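Long-range contacts in 2,5-dihydroxypyridine 5,6-dioxygenase (Pseudomonas putida KT2440, PDB 7CUP), which catalyses the iron-dependent, dioxygen-driven opening of the 2,5-dihydroxypyridine ring between carbons 5 and 6, giving N-formylmaleamate in the aerobic breakdown of nicotinate: residues Gln10-Val15 with Asn41-Ala46; Ala28-His33 with Val97-Met102; Tyr55-Pro60 with Arg89-Ala94; Ala80-Leu85 with Ser106-Gln111; Ile119-Glu124 with Trp187-Ser192. All blocks are in the same frame, centred on the assembly; numbering follows the deposited sequence.

Interaction 1. Residues Gln10-Val15 with Asn41-Ala46; sequences QMFEHV and NAAMEA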
# COMPACT_ATOMS: atom_id res chain seq x y z
N GLN A 10 4.06 15.86 -17.04
CA GLN A 10 4.33 16.93 -18.06
C GLN A 10 5.79 17.37 -18.02
O GLN A 10 6.36 17.62 -19.10
CB GLN A 10 3.48 18.19 -17.89
CG GLN A 10 2.14 18.07 -18.57
CD GLN A 10 1.23 19.18 -18.12
OE1 GLN A 10 1.68 20.31 -17.92
NE2 GLN A 10 -0.04 18.86 -17.94
N MET A 11 6.35 17.48 -16.82
CA MET A 11 7.78 17.85 -16.68
C MET A 11 8.62 16.77 -17.37
O MET A 11 9.56 17.14 -18.10
CB MET A 11 8.21 17.99 -15.21
CG MET A 11 7.70 19.29 -14.55
SD MET A 11 7.54 19.17 -12.76
CE MET A 11 9.21 18.71 -12.32
N PHE A 12 8.32 15.49 -17.14
CA PHE A 12 9.12 14.39 -17.73
C PHE A 12 8.93 14.38 -19.25
O PHE A 12 9.91 14.11 -20.00
CB PHE A 12 8.84 13.03 -17.10
CG PHE A 12 9.79 12.68 -15.98
CD1 PHE A 12 9.57 13.11 -14.69
CD2 PHE A 12 10.94 11.94 -16.24
CE1 PHE A 12 10.45 12.79 -13.67
CE2 PHE A 12 11.83 11.63 -15.22
CZ PHE A 12 11.57 12.04 -13.93
N GLU A 13 7.74 14.71 -19.76
CA GLU A 13 7.56 14.86 -21.23
C GLU A 13 8.51 15.94 -21.74
O GLU A 13 9.17 15.70 -22.77
CB GLU A 13 6.13 15.20 -21.62
CG GLU A 13 5.20 14.07 -21.33
CD GLU A 13 3.74 14.42 -21.54
OE1 GLU A 13 3.39 14.68 -22.72
OE2 GLU A 13 2.96 14.39 -20.54
N HIS A 14 8.57 17.10 -21.08
CA HIS A 14 9.45 18.23 -21.49
C HIS A 14 10.91 17.79 -21.54
O HIS A 14 11.57 17.95 -22.60
CB HIS A 14 9.23 19.44 -20.57
CG HIS A 14 10.26 20.51 -20.76
ND1 HIS A 14 10.16 21.46 -21.75
CD2 HIS A 14 11.38 20.80 -20.07
CE1 HIS A 14 11.18 22.28 -21.68
NE2 HIS A 14 11.95 21.90 -20.65
N VAL A 15 11.41 17.17 -20.47
CA VAL A 15 12.85 16.79 -20.35
C VAL A 15 13.16 15.62 -21.29
O VAL A 15 14.24 15.64 -21.87
CB VAL A 15 13.22 16.53 -18.87
CG1 VAL A 15 14.67 16.08 -18.72
CG2 VAL A 15 12.94 17.79 -18.03
N ASN A 41 6.82 6.42 -12.09
CA ASN A 41 5.51 6.38 -12.82
C ASN A 41 5.44 7.50 -13.86
O ASN A 41 5.09 7.20 -15.00
CB ASN A 41 4.29 6.45 -11.90
CG ASN A 41 4.15 5.20 -11.04
OD1 ASN A 41 4.72 4.13 -11.36
ND2 ASN A 41 3.43 5.34 -9.93
N ALA A 42 5.85 8.71 -13.49
CA ALA A 42 5.85 9.89 -14.39
C ALA A 42 6.79 9.67 -15.60
O ALA A 42 6.42 10.09 -16.72
CB ALA A 42 6.24 11.12 -13.64
N ALA A 43 7.96 9.07 -15.38
CA ALA A 43 8.94 8.73 -16.43
C ALA A 43 8.33 7.68 -17.37
O ALA A 43 8.42 7.86 -18.60
CB ALA A 43 10.24 8.28 -15.78
N MET A 44 7.71 6.64 -16.83
CA MET A 44 7.09 5.56 -17.64
C MET A 44 5.94 6.16 -18.48
O MET A 44 5.92 5.93 -19.69
CB MET A 44 6.55 4.43 -16.76
CG MET A 44 7.64 3.60 -16.06
SD MET A 44 8.52 2.47 -17.16
CE MET A 44 7.39 1.08 -17.25
N GLU A 45 5.07 6.96 -17.85
CA GLU A 45 3.87 7.60 -18.47
C GLU A 45 4.34 8.58 -19.55
O GLU A 45 3.88 8.47 -20.66
CB GLU A 45 2.96 8.25 -17.43
CG GLU A 45 2.13 7.24 -16.66
CD GLU A 45 1.55 6.11 -17.53
OE1 GLU A 45 2.02 4.92 -17.41
OE2 GLU A 45 0.65 6.42 -18.34
N ALA A 46 5.30 9.45 -19.25
CA ALA A 46 5.79 10.47 -20.20
C ALA A 46 6.44 9.81 -21.43
O ALA A 46 6.14 10.22 -22.59
CB ALA A 46 6.75 11.40 -19.51
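Phe12 leans its benzyl group against three alanines of the facing helix, Ala42, Ala43 and Ala46, and each meets a different part of it. At the root, Phe12 CB touches Ala46 CB at 3.6 Å. Further out, the CD2-CE2 side of the ring rests on the methyl of Ala43, with CE2 3.8 Å from Ala43 CB, and the backbone N of Ala43 sits over one ring face, displaced toward the rim. The CD1 side comes within 4.0 Å of Ala42 CB, which approaches obliquely.

Glu13, next along, contributes its aliphatic part. Its CG lies anti to the carbonyl carbon (chi1 -67°), where CG meets Ala46 CB at 3.6 Å. Ala46 CB therefore rests on both Phe12 CB and Glu13 CG, and it also lies 3.5 Å from Glu13 N. Beyond CG the chain is extended, and its carboxylate forms a salt bridge with Arg49 of the second subunit.

Alanine suits these three positions because a methyl lets the helix axes approach to 8.2 Å while they cross at -58°. Helices 5-18 and 37-49 lie against the parallel sheet, and Phe12 CE1 also reaches the ring of Trp190. Between the two segments the adhesion is wholly apolar, depending on fit and the exclusion of water, whereas the one charged side chain involved spends its carboxylate on the subunit interface.

Interaction 2. Residues Ala28-His33 with Val97-Met102; sequences AVLKSH and VVDTMM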
# COMPACT_ATOMS: atom_id res chain seq x y z
N ALA A 28 14.48 2.94 -20.97
CA ALA A 28 14.50 2.10 -19.76
C ALA A 28 14.50 3.02 -18.54
O ALA A 28 15.35 3.93 -18.46
CB ALA A 28 15.70 1.19 -19.80
N VAL A 29 13.56 2.78 -17.64
CA VAL A 29 13.48 3.47 -16.33
C VAL A 29 14.09 2.53 -15.30
O VAL A 29 13.51 1.46 -15.04
CB VAL A 29 12.05 3.91 -15.96
CG1 VAL A 29 12.08 4.66 -14.63
CG2 VAL A 29 11.44 4.77 -17.05
N LEU A 30 15.29 2.89 -14.83
CA LEU A 30 16.08 2.10 -13.86
C LEU A 30 15.69 2.50 -12.45
O LEU A 30 15.68 3.73 -12.13
CB LEU A 30 17.56 2.36 -14.10
CG LEU A 30 18.47 1.70 -13.08
CD1 LEU A 30 18.29 0.18 -13.07
CD2 LEU A 30 19.89 2.11 -13.33
N LYS A 31 15.33 1.53 -11.63
CA LYS A 31 14.91 1.81 -10.24
C LYS A 31 15.41 0.73 -9.30
O LYS A 31 15.81 -0.34 -9.77
CB LYS A 31 13.38 1.90 -10.15
CG LYS A 31 12.65 0.65 -10.59
CD LYS A 31 11.16 0.73 -10.38
CE LYS A 31 10.45 -0.57 -10.66
NZ LYS A 31 9.04 -0.47 -10.23
N SER A 32 15.35 1.01 -8.00
CA SER A 32 15.59 0.06 -6.89
C SER A 32 14.52 0.29 -5.81
O SER A 32 13.63 1.08 -6.07
CB SER A 32 17.01 0.21 -6.36
OG SER A 32 17.34 -0.87 -5.49
N HIS A 33 14.56 -0.40 -4.67
CA HIS A 33 13.43 -0.35 -3.70
C HIS A 33 13.26 1.07 -3.13
O HIS A 33 12.16 1.45 -2.78
CB HIS A 33 13.61 -1.37 -2.58
CG HIS A 33 14.59 -0.92 -1.55
ND1 HIS A 33 15.91 -1.35 -1.57
CD2 HIS A 33 14.46 -0.12 -0.47
CE1 HIS A 33 16.55 -0.79 -0.54
NE2 HIS A 33 15.68 -0.03 0.13
N VAL A 97 18.34 5.84 -20.73
CA VAL A 97 18.03 5.29 -19.38
C VAL A 97 17.67 6.48 -18.51
O VAL A 97 18.44 7.47 -18.55
CB VAL A 97 19.23 4.51 -18.81
CG1 VAL A 97 18.97 4.07 -17.37
CG2 VAL A 97 19.56 3.32 -19.71
N VAL A 98 16.49 6.45 -17.87
CA VAL A 98 16.17 7.38 -16.75
C VAL A 98 16.62 6.69 -15.47
O VAL A 98 16.00 5.71 -15.10
CB VAL A 98 14.68 7.71 -16.66
CG1 VAL A 98 14.43 8.63 -15.49
CG2 VAL A 98 14.17 8.31 -17.95
N ASP A 99 17.67 7.17 -14.84
CA ASP A 99 18.19 6.55 -13.61
C ASP A 99 17.53 7.24 -12.40
O ASP A 99 17.82 8.40 -12.11
CB ASP A 99 19.71 6.62 -13.66
CG ASP A 99 20.40 6.13 -12.41
OD1 ASP A 99 19.68 5.57 -11.54
OD2 ASP A 99 21.62 6.36 -12.30
N THR A 100 16.67 6.51 -11.69
CA THR A 100 16.05 6.94 -10.41
C THR A 100 16.69 6.21 -9.23
O THR A 100 16.10 6.27 -8.14
CB THR A 100 14.54 6.68 -10.43
OG1 THR A 100 14.27 5.27 -10.39
CG2 THR A 100 13.88 7.25 -11.65
N MET A 101 17.85 5.57 -9.39
CA MET A 101 18.51 4.84 -8.27
C MET A 101 19.95 5.33 -8.02
O MET A 101 20.52 4.89 -7.00
CB MET A 101 18.50 3.32 -8.49
CG MET A 101 19.52 2.82 -9.47
SD MET A 101 19.56 0.99 -9.53
CE MET A 101 20.73 0.62 -8.24
N MET A 102 20.53 6.15 -8.92
CA MET A 102 21.83 6.84 -8.72
C MET A 102 22.95 5.82 -8.92
O MET A 102 23.58 5.45 -7.94
CB MET A 102 21.95 7.42 -7.31
CG MET A 102 21.97 8.91 -7.26
SD MET A 102 23.56 9.55 -7.73
CE MET A 102 24.44 9.35 -6.18
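Chi1 of 70° sets Thr100 OG1 between its own backbone N and carbonyl carbon, from where it meets the carbonyl oxygen of Leu30. Chi1 of 175° puts Leu30 CG anti to its backbone N, and there CG packs 3.8 Å from Met101 SD. Leu30 O is gripped twice by one residue: Thr100 N donates over 3.0 Å and Thr100 OG1 over 2.7 Å. A threonine suits this place, where the strand 97-99 has ended, because its hydroxyl adds a second donor to the backbone one.

Earlier in the pair, Val98 N donates to Ala28 O at 2.8 Å and Leu30 N to Val98 O at 2.9 Å. Val29 and Val98 share one face of the sheet; Ala28, Leu30, Val97 and Asp99 share the other, where Leu30 CB meets Val97 CG1 at 4.0 Å.

Asp99 lies side by side with Leu30, yet its carboxylate serves its own chain: OD1 accepts from Met101 N and Met102 N, both at 2.8 Å; the first bond makes an Asx turn, the second an Asx motif. An alanine at Asp99 would probably leave those two N-H groups without their acceptor and let the turn that sets Met101 against Leu30 shift.

Strand 96-99 is the middle strand of a five-stranded parallel sheet and 26-31 its neighbour, with the 2-1-3-4-5 strand order of flavodoxin-like alpha/beta folds.

Interaction 3. Residues Tyr55-Pro60 with Arg89-Ala94; sequences YAVELP and RALEAA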
# COMPACT_ATOMS: atom_id res chain seq x y z
N TYR A 55 10.27 0.28 -20.78
CA TYR A 55 10.26 -0.80 -19.78
C TYR A 55 11.01 -0.27 -18.56
O TYR A 55 11.82 0.68 -18.72
CB TYR A 55 10.89 -2.09 -20.33
CG TYR A 55 12.29 -1.96 -20.86
CD1 TYR A 55 12.54 -1.41 -22.11
CD2 TYR A 55 13.39 -2.39 -20.13
CE1 TYR A 55 13.83 -1.29 -22.61
CE2 TYR A 55 14.69 -2.27 -20.61
CZ TYR A 55 14.91 -1.71 -21.85
OH TYR A 55 16.16 -1.62 -22.37
N ALA A 56 10.70 -0.83 -17.39
CA ALA A 56 11.43 -0.57 -16.13
C ALA A 56 12.39 -1.73 -15.85
O ALA A 56 12.09 -2.91 -16.19
CB ALA A 56 10.46 -0.34 -14.99
N VAL A 57 13.56 -1.39 -15.33
CA VAL A 57 14.58 -2.33 -14.81
C VAL A 57 14.74 -2.04 -13.33
O VAL A 57 15.01 -0.88 -13.00
CB VAL A 57 15.90 -2.19 -15.56
CG1 VAL A 57 16.92 -3.15 -15.00
CG2 VAL A 57 15.69 -2.42 -17.05
N GLU A 58 14.50 -3.04 -12.50
CA GLU A 58 14.68 -2.94 -11.04
C GLU A 58 15.88 -3.79 -10.67
O GLU A 58 15.90 -4.98 -10.99
CB GLU A 58 13.44 -3.35 -10.26
CG GLU A 58 13.68 -3.24 -8.78
CD GLU A 58 12.47 -3.15 -7.89
OE1 GLU A 58 11.36 -3.59 -8.33
OE2 GLU A 58 12.66 -2.64 -6.73
N LEU A 59 16.83 -3.18 -10.00
CA LEU A 59 18.01 -3.86 -9.42
C LEU A 59 17.82 -3.91 -7.90
O LEU A 59 17.36 -2.95 -7.29
CB LEU A 59 19.26 -3.06 -9.78
CG LEU A 59 19.56 -2.94 -11.27
CD1 LEU A 59 20.88 -2.26 -11.50
CD2 LEU A 59 19.57 -4.31 -11.92
N PRO A 60 18.25 -5.01 -7.26
CA PRO A 60 18.46 -5.03 -5.81
C PRO A 60 19.43 -3.92 -5.40
O PRO A 60 20.42 -3.68 -6.13
CB PRO A 60 19.13 -6.40 -5.56
CG PRO A 60 18.80 -7.24 -6.77
CD PRO A 60 18.69 -6.25 -7.91
N ARG A 89 23.44 -5.05 -19.90
CA ARG A 89 22.95 -5.21 -21.30
C ARG A 89 21.47 -4.80 -21.40
O ARG A 89 21.02 -4.44 -22.49
CB ARG A 89 23.13 -6.65 -21.81
CG ARG A 89 24.57 -7.12 -21.96
CD ARG A 89 25.10 -6.63 -23.28
NE ARG A 89 26.50 -6.89 -23.58
CZ ARG A 89 27.00 -8.03 -24.03
NH1 ARG A 89 26.24 -9.11 -24.15
NH2 ARG A 89 28.27 -8.12 -24.31
N ALA A 90 20.71 -4.95 -20.32
CA ALA A 90 19.27 -4.60 -20.31
C ALA A 90 19.13 -3.09 -20.44
O ALA A 90 18.19 -2.61 -21.11
CB ALA A 90 18.60 -5.15 -19.07
N LEU A 91 20.10 -2.34 -19.92
CA LEU A 91 20.14 -0.87 -20.03
C LEU A 91 20.74 -0.46 -21.39
O LEU A 91 20.21 0.48 -22.00
CB LEU A 91 20.95 -0.32 -18.87
CG LEU A 91 20.37 -0.63 -17.49
CD1 LEU A 91 21.28 -0.12 -16.39
CD2 LEU A 91 18.98 -0.03 -17.32
N GLU A 92 21.80 -1.14 -21.84
CA GLU A 92 22.42 -0.90 -23.19
C GLU A 92 21.41 -1.08 -24.32
O GLU A 92 21.58 -0.44 -25.38
CB GLU A 92 23.60 -1.85 -23.38
CG GLU A 92 24.77 -1.44 -22.54
CD GLU A 92 25.97 -2.35 -22.67
OE1 GLU A 92 25.91 -3.35 -23.41
OE2 GLU A 92 26.96 -2.04 -22.05
N ALA A 93 20.40 -1.93 -24.11
CA ALA A 93 19.30 -2.16 -25.08
C ALA A 93 18.56 -0.86 -25.36
O ALA A 93 18.07 -0.72 -26.48
CB ALA A 93 18.35 -3.23 -24.58
N ALA A 94 18.44 0.03 -24.38
CA ALA A 94 17.64 1.27 -24.47
C ALA A 94 18.39 2.35 -25.25
O ALA A 94 19.64 2.38 -25.20
CB ALA A 94 17.31 1.76 -23.07
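Tyr55 OH donates to the carbonyl oxygen of Ala90 at 2.6 Å, and the hydroxyl lies nearly along the C=O axis of its acceptor (C=O...donor angle 177°). The oxygen lies at the edge of the phenol, in the plane of the ring. Chi1 of 56° holds Tyr55 CG between the backbone N and the carbonyl carbon, and the ring then spans the gap from strand to helix. A long side chain suits the place, since even the nearest CA atoms, those of Val57 and Ala90, are 7.6 Å apart.

Around the hydroxyl stand the methyls of Ala93 and Ala94, just past Glu92. Ala93 CB is 3.5 Å from Tyr55 OH and Ala94 CB 3.6 Å, the latter coming in obliquely to the ring. Alanines suit these two places, their methyls packing beside the phenol tip.

Two residues along the strand, Val57 supplies the apolar half. Its CG2 lies 4.1 Å from Leu91 CD2 and makes a looser contact with Ala90 CB at 4.5 Å. Leu91 starts away from the strand, but its branched end swings back, and the two side chains cross obliquely.

On its other edge the strand pairs with an antiparallel strand of the third subunit, so the sheet continues across that interface. Within the chain, a helix lying over the outermost strand of a parallel sheet and leading into a strand further in is the layered packing of an alpha/beta fold.

Interaction 4. Residues Ala80-Leu85 with Ser106-Gln111; sequences ALTGNL and SPEQEQ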
# COMPACT_ATOMS: atom_id res chain seq x y z
N ALA A 80 25.31 -1.71 -8.22
CA ALA A 80 24.44 -2.86 -8.49
C ALA A 80 24.82 -3.43 -9.86
O ALA A 80 24.52 -4.59 -10.12
CB ALA A 80 22.99 -2.45 -8.38
N LEU A 81 25.56 -2.67 -10.67
CA LEU A 81 26.02 -3.18 -11.98
C LEU A 81 27.29 -4.00 -11.86
O LEU A 81 27.60 -4.74 -12.83
CB LEU A 81 26.24 -2.01 -12.94
CG LEU A 81 24.96 -1.41 -13.51
CD1 LEU A 81 25.32 -0.42 -14.58
CD2 LEU A 81 24.03 -2.49 -14.05
N THR A 82 28.02 -3.92 -10.75
CA THR A 82 29.33 -4.62 -10.66
C THR A 82 29.07 -6.12 -10.81
O THR A 82 28.22 -6.60 -10.05
CB THR A 82 30.10 -4.30 -9.38
OG1 THR A 82 30.18 -2.87 -9.32
CG2 THR A 82 31.47 -4.94 -9.36
N GLY A 83 29.74 -6.79 -11.74
CA GLY A 83 29.62 -8.24 -11.98
C GLY A 83 28.24 -8.63 -12.48
O GLY A 83 27.85 -9.80 -12.31
N ASN A 84 27.51 -7.70 -13.10
CA ASN A 84 26.08 -7.91 -13.49
C ASN A 84 25.90 -7.47 -14.95
O ASN A 84 25.18 -6.46 -15.28
CB ASN A 84 25.15 -7.25 -12.47
CG ASN A 84 23.77 -7.87 -12.52
OD1 ASN A 84 23.38 -8.47 -13.53
ND2 ASN A 84 23.04 -7.71 -11.44
N LEU A 85 26.54 -8.23 -15.83
CA LEU A 85 26.57 -7.90 -17.27
C LEU A 85 25.14 -7.98 -17.83
O LEU A 85 24.80 -7.17 -18.66
CB LEU A 85 27.53 -8.86 -17.98
CG LEU A 85 27.67 -8.63 -19.48
CD1 LEU A 85 28.17 -7.23 -19.78
CD2 LEU A 85 28.59 -9.67 -20.09
N SER A 106 31.00 4.60 -13.06
CA SER A 106 31.67 3.29 -12.87
C SER A 106 32.13 2.77 -14.22
O SER A 106 31.64 3.22 -15.25
CB SER A 106 30.76 2.34 -12.19
OG SER A 106 29.59 2.12 -12.96
N PRO A 107 33.08 1.81 -14.26
CA PRO A 107 33.46 1.20 -15.54
C PRO A 107 32.20 0.71 -16.29
O PRO A 107 32.15 0.87 -17.50
CB PRO A 107 34.44 0.06 -15.18
CG PRO A 107 34.41 -0.03 -13.66
CD PRO A 107 33.85 1.28 -13.13
N GLU A 108 31.20 0.19 -15.57
CA GLU A 108 30.02 -0.47 -16.21
C GLU A 108 29.10 0.59 -16.84
O GLU A 108 28.63 0.38 -17.97
CB GLU A 108 29.26 -1.33 -15.21
CG GLU A 108 30.06 -2.52 -14.69
CD GLU A 108 31.08 -2.19 -13.61
OE1 GLU A 108 31.21 -1.00 -13.27
OE2 GLU A 108 31.72 -3.11 -13.11
N GLN A 109 28.87 1.70 -16.15
CA GLN A 109 28.12 2.87 -16.66
C GLN A 109 28.85 3.45 -17.88
O GLN A 109 28.17 3.85 -18.84
CB GLN A 109 27.93 3.94 -15.58
CG GLN A 109 27.37 5.22 -16.16
CD GLN A 109 26.85 6.24 -15.16
OE1 GLN A 109 25.79 6.05 -14.55
NE2 GLN A 109 27.55 7.36 -15.07
N GLU A 110 30.18 3.53 -17.82
CA GLU A 110 31.03 4.03 -18.92
C GLU A 110 30.82 3.16 -20.16
O GLU A 110 30.65 3.72 -21.24
CB GLU A 110 32.49 4.03 -18.47
CG GLU A 110 33.42 4.61 -19.51
CD GLU A 110 33.33 6.12 -19.64
OE1 GLU A 110 34.26 6.69 -20.25
OE2 GLU A 110 32.36 6.73 -19.11
N GLN A 111 30.76 1.85 -19.98
CA GLN A 111 30.50 0.87 -21.07
C GLN A 111 29.10 1.09 -21.65
O GLN A 111 28.97 1.08 -22.89
CB GLN A 111 30.74 -0.54 -20.55
CG GLN A 111 32.22 -0.90 -20.48
CD GLN A 111 32.42 -2.10 -19.60
OE1 GLN A 111 31.56 -2.97 -19.51
NE2 GLN A 111 33.56 -2.16 -18.93
O HOH W 1 31.33 -5.67 -13.61
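Leu81 and Glu108 meet through their first side-chain carbons, CB to CB at 3.8 Å, where a type II beta turn, Leu81 to Asn84, sits against the first turn of helix 107-114. The two side chains slide past each other in opposite directions. Leu81 CD1 also reaches Glu108 CB at 4.1 Å, so the branched end of the leucine covers the root of the glutamate, while Glu108 CG lies 3.8 Å from Leu81 O. Leucine suits the buried side of this turn, and the aliphatic stem of a glutamate is a fair match for it.

The acid then turns aside. Its chain is bent at chi2 (79°), which carries CD away from the extended course, and the carboxylate comes over the outer part of the turn, OE2 lying 3.7 Å from Thr82 CA. Thr82 OG1 is engaged by Thr79 N.

The next shell is what shapes the two backbones. Asn84 N bonds to Leu81 O and closes the turn. Gly83, at its third position, has a positive phi of 66°, readily adopted by a residue without a side chain. On the helix side Ser106 is the N-cap, its OG accepting from Gln109 N at 3.3 Å, and Pro107 fits the first turn, where its nitrogen has no hydrogen to give. Further out, Leu81 packs on Ala87 of the following helix, and Glu108 on Gln88 joins that helix to 107-114.

One water completes the link between turn and acid: it accepts from Gly83 N at 2.7 Å and donates to Glu108 OE2 at 2.6 Å.

Interaction 5. Residues Ile119-Glu124 with Trp187-Ser192; sequences ILLAVE and WDHWPS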
# COMPACT_ATOMS: atom_id res chain seq x y z
N ILE A 119 22.09 8.59 -20.71
CA ILE A 119 21.61 8.38 -19.32
C ILE A 119 21.24 9.72 -18.71
O ILE A 119 22.13 10.62 -18.65
CB ILE A 119 22.65 7.65 -18.46
CG1 ILE A 119 23.10 6.33 -19.10
CG2 ILE A 119 22.08 7.48 -17.05
CD1 ILE A 119 24.16 5.55 -18.31
N LEU A 120 19.98 9.84 -18.27
CA LEU A 120 19.49 11.01 -17.49
C LEU A 120 19.29 10.59 -16.03
O LEU A 120 18.46 9.74 -15.78
CB LEU A 120 18.18 11.51 -18.10
CG LEU A 120 17.61 12.76 -17.41
CD1 LEU A 120 18.58 13.92 -17.54
CD2 LEU A 120 16.27 13.11 -17.98
N LEU A 121 20.04 11.17 -15.11
CA LEU A 121 19.85 10.96 -13.66
C LEU A 121 18.72 11.89 -13.20
O LEU A 121 18.69 13.06 -13.64
CB LEU A 121 21.16 11.22 -12.91
CG LEU A 121 21.04 11.11 -11.40
CD1 LEU A 121 20.73 9.69 -10.97
CD2 LEU A 121 22.29 11.64 -10.71
N ALA A 122 17.77 11.37 -12.40
CA ALA A 122 16.59 12.12 -11.91
C ALA A 122 16.21 11.55 -10.54
O ALA A 122 15.47 10.56 -10.52
CB ALA A 122 15.42 12.04 -12.89
N VAL A 123 16.75 12.12 -9.46
CA VAL A 123 16.58 11.53 -8.10
C VAL A 123 16.14 12.61 -7.11
O VAL A 123 15.61 12.22 -6.03
CB VAL A 123 17.85 10.80 -7.63
CG1 VAL A 123 18.01 9.49 -8.37
CG2 VAL A 123 19.11 11.67 -7.75
N GLU A 124 16.32 13.88 -7.45
CA GLU A 124 15.93 14.98 -6.54
C GLU A 124 14.42 15.00 -6.46
O GLU A 124 13.72 14.52 -7.36
CB GLU A 124 16.47 16.35 -6.98
CG GLU A 124 17.97 16.50 -6.86
CD GLU A 124 18.57 16.44 -5.47
OE1 GLU A 124 18.97 17.50 -4.98
OE2 GLU A 124 18.77 15.31 -4.95
N TRP A 187 25.84 11.44 -20.54
CA TRP A 187 25.29 11.37 -19.17
C TRP A 187 24.99 12.81 -18.75
O TRP A 187 25.83 13.72 -19.02
CB TRP A 187 26.24 10.65 -18.19
CG TRP A 187 25.67 10.53 -16.81
CD1 TRP A 187 25.01 9.47 -16.26
CD2 TRP A 187 25.71 11.53 -15.77
NE1 TRP A 187 24.64 9.75 -14.97
CE2 TRP A 187 25.06 11.00 -14.64
CE3 TRP A 187 26.30 12.80 -15.68
CZ2 TRP A 187 24.95 11.70 -13.45
CZ3 TRP A 187 26.16 13.51 -14.50
CH2 TRP A 187 25.49 12.96 -13.40
N ASP A 188 23.83 13.04 -18.16
CA ASP A 188 23.51 14.34 -17.53
C ASP A 188 22.51 14.12 -16.40
O ASP A 188 22.07 12.97 -16.19
CB ASP A 188 23.04 15.36 -18.56
CG ASP A 188 23.39 16.81 -18.24
OD1 ASP A 188 23.34 17.18 -17.04
OD2 ASP A 188 23.67 17.58 -19.21
N HIS A 189 22.26 15.17 -15.63
CA HIS A 189 21.52 15.10 -14.34
C HIS A 189 20.49 16.21 -14.35
O HIS A 189 20.90 17.36 -14.45
CB HIS A 189 22.52 15.30 -13.20
CG HIS A 189 21.95 15.12 -11.84
ND1 HIS A 189 22.70 15.34 -10.71
CD2 HIS A 189 20.70 14.80 -11.42
CE1 HIS A 189 21.95 15.10 -9.65
NE2 HIS A 189 20.74 14.78 -10.05
N TRP A 190 19.22 15.85 -14.35
CA TRP A 190 18.15 16.82 -14.05
C TRP A 190 17.93 16.85 -12.54
O TRP A 190 17.49 15.84 -12.00
CB TRP A 190 16.92 16.37 -14.81
CG TRP A 190 15.69 17.13 -14.46
CD1 TRP A 190 15.56 18.36 -13.88
CD2 TRP A 190 14.38 16.65 -14.70
NE1 TRP A 190 14.23 18.67 -13.76
CE2 TRP A 190 13.49 17.64 -14.25
CE3 TRP A 190 13.90 15.45 -15.22
CZ2 TRP A 190 12.11 17.48 -14.36
CZ3 TRP A 190 12.53 15.30 -15.33
CH2 TRP A 190 11.66 16.31 -14.92
N PRO A 191 18.27 17.94 -11.80
CA PRO A 191 18.74 19.23 -12.31
C PRO A 191 20.25 19.49 -12.20
O PRO A 191 20.91 18.82 -11.40
CB PRO A 191 18.08 20.18 -11.32
CG PRO A 191 18.27 19.46 -9.99
CD PRO A 191 18.23 17.99 -10.33
N SER A 192 20.77 20.46 -12.96
CA SER A 192 22.20 20.86 -12.92
C SER A 192 22.35 22.23 -13.59
O SER A 192 21.51 23.11 -13.31
CB SER A 192 23.09 19.78 -13.50
OG SER A 192 22.76 19.47 -14.86
O HOH W 2 17.99 14.53 -9.61
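Leu121 CB touches Trp187 CZ2 at 3.9 Å and lies near Asp188 O. CG, anti to the backbone N (chi1 176°), comes next to the imidazole, 3.7 Å from His189 CD2. At the tip, CD2 stands almost exactly over the His189 ring, 3.5 Å from its centroid and 4° off the normal, a CH-pi contact. The same methyl meets the edge of the indole, 3.8 Å from Trp187 CZ2. Leucine suits the place because one methyl, CD2, serves both rings. The other, CD1, packs on Asp99 O of strand 96-99.

The backbones carrying these side chains, strands 118-121 and 187-189, run parallel as the last pair of the five-stranded alpha/beta sheet. Leu121 N donates to Asp188 O (2.9 Å, N-H...O angle 173°), and Leu121 O accepts from Trp190 N.

His189 is covered on its opposite face by Pro191 O. In the plane of the ring, NE2 is 2.8 Å from a water that accepts from Val123 N and donates to Trp190 O. An alanine at His189 would probably leave that water without its ring partner and the Leu121 methyl facing a gap. Separately, Leu120 CD1 packs on Trp190 CB at 4.0 Å.

Overall arrangement
Interactions 2 and 5 are core contacts between parallel strands of one sheet, joined to each other by backbone bonds between strands 96-99 and 118-121; interaction 5 lies nearest the chain's centre and the iron side. Interaction 3 lays a helix on the outermost strand of the same sheet, beside the third subunit, while interaction 1 pairs two helices that cover a sheet face, touching both interaction 2 and the Trp190 region of interaction 5. Interaction 4 is the most exposed. The chemistry follows: backbone bonding with packed side chains between strands, apolar fit between helices, one phenol bond from strand to helix, and a water bridge at the periphery, with a second water held inside interaction 5.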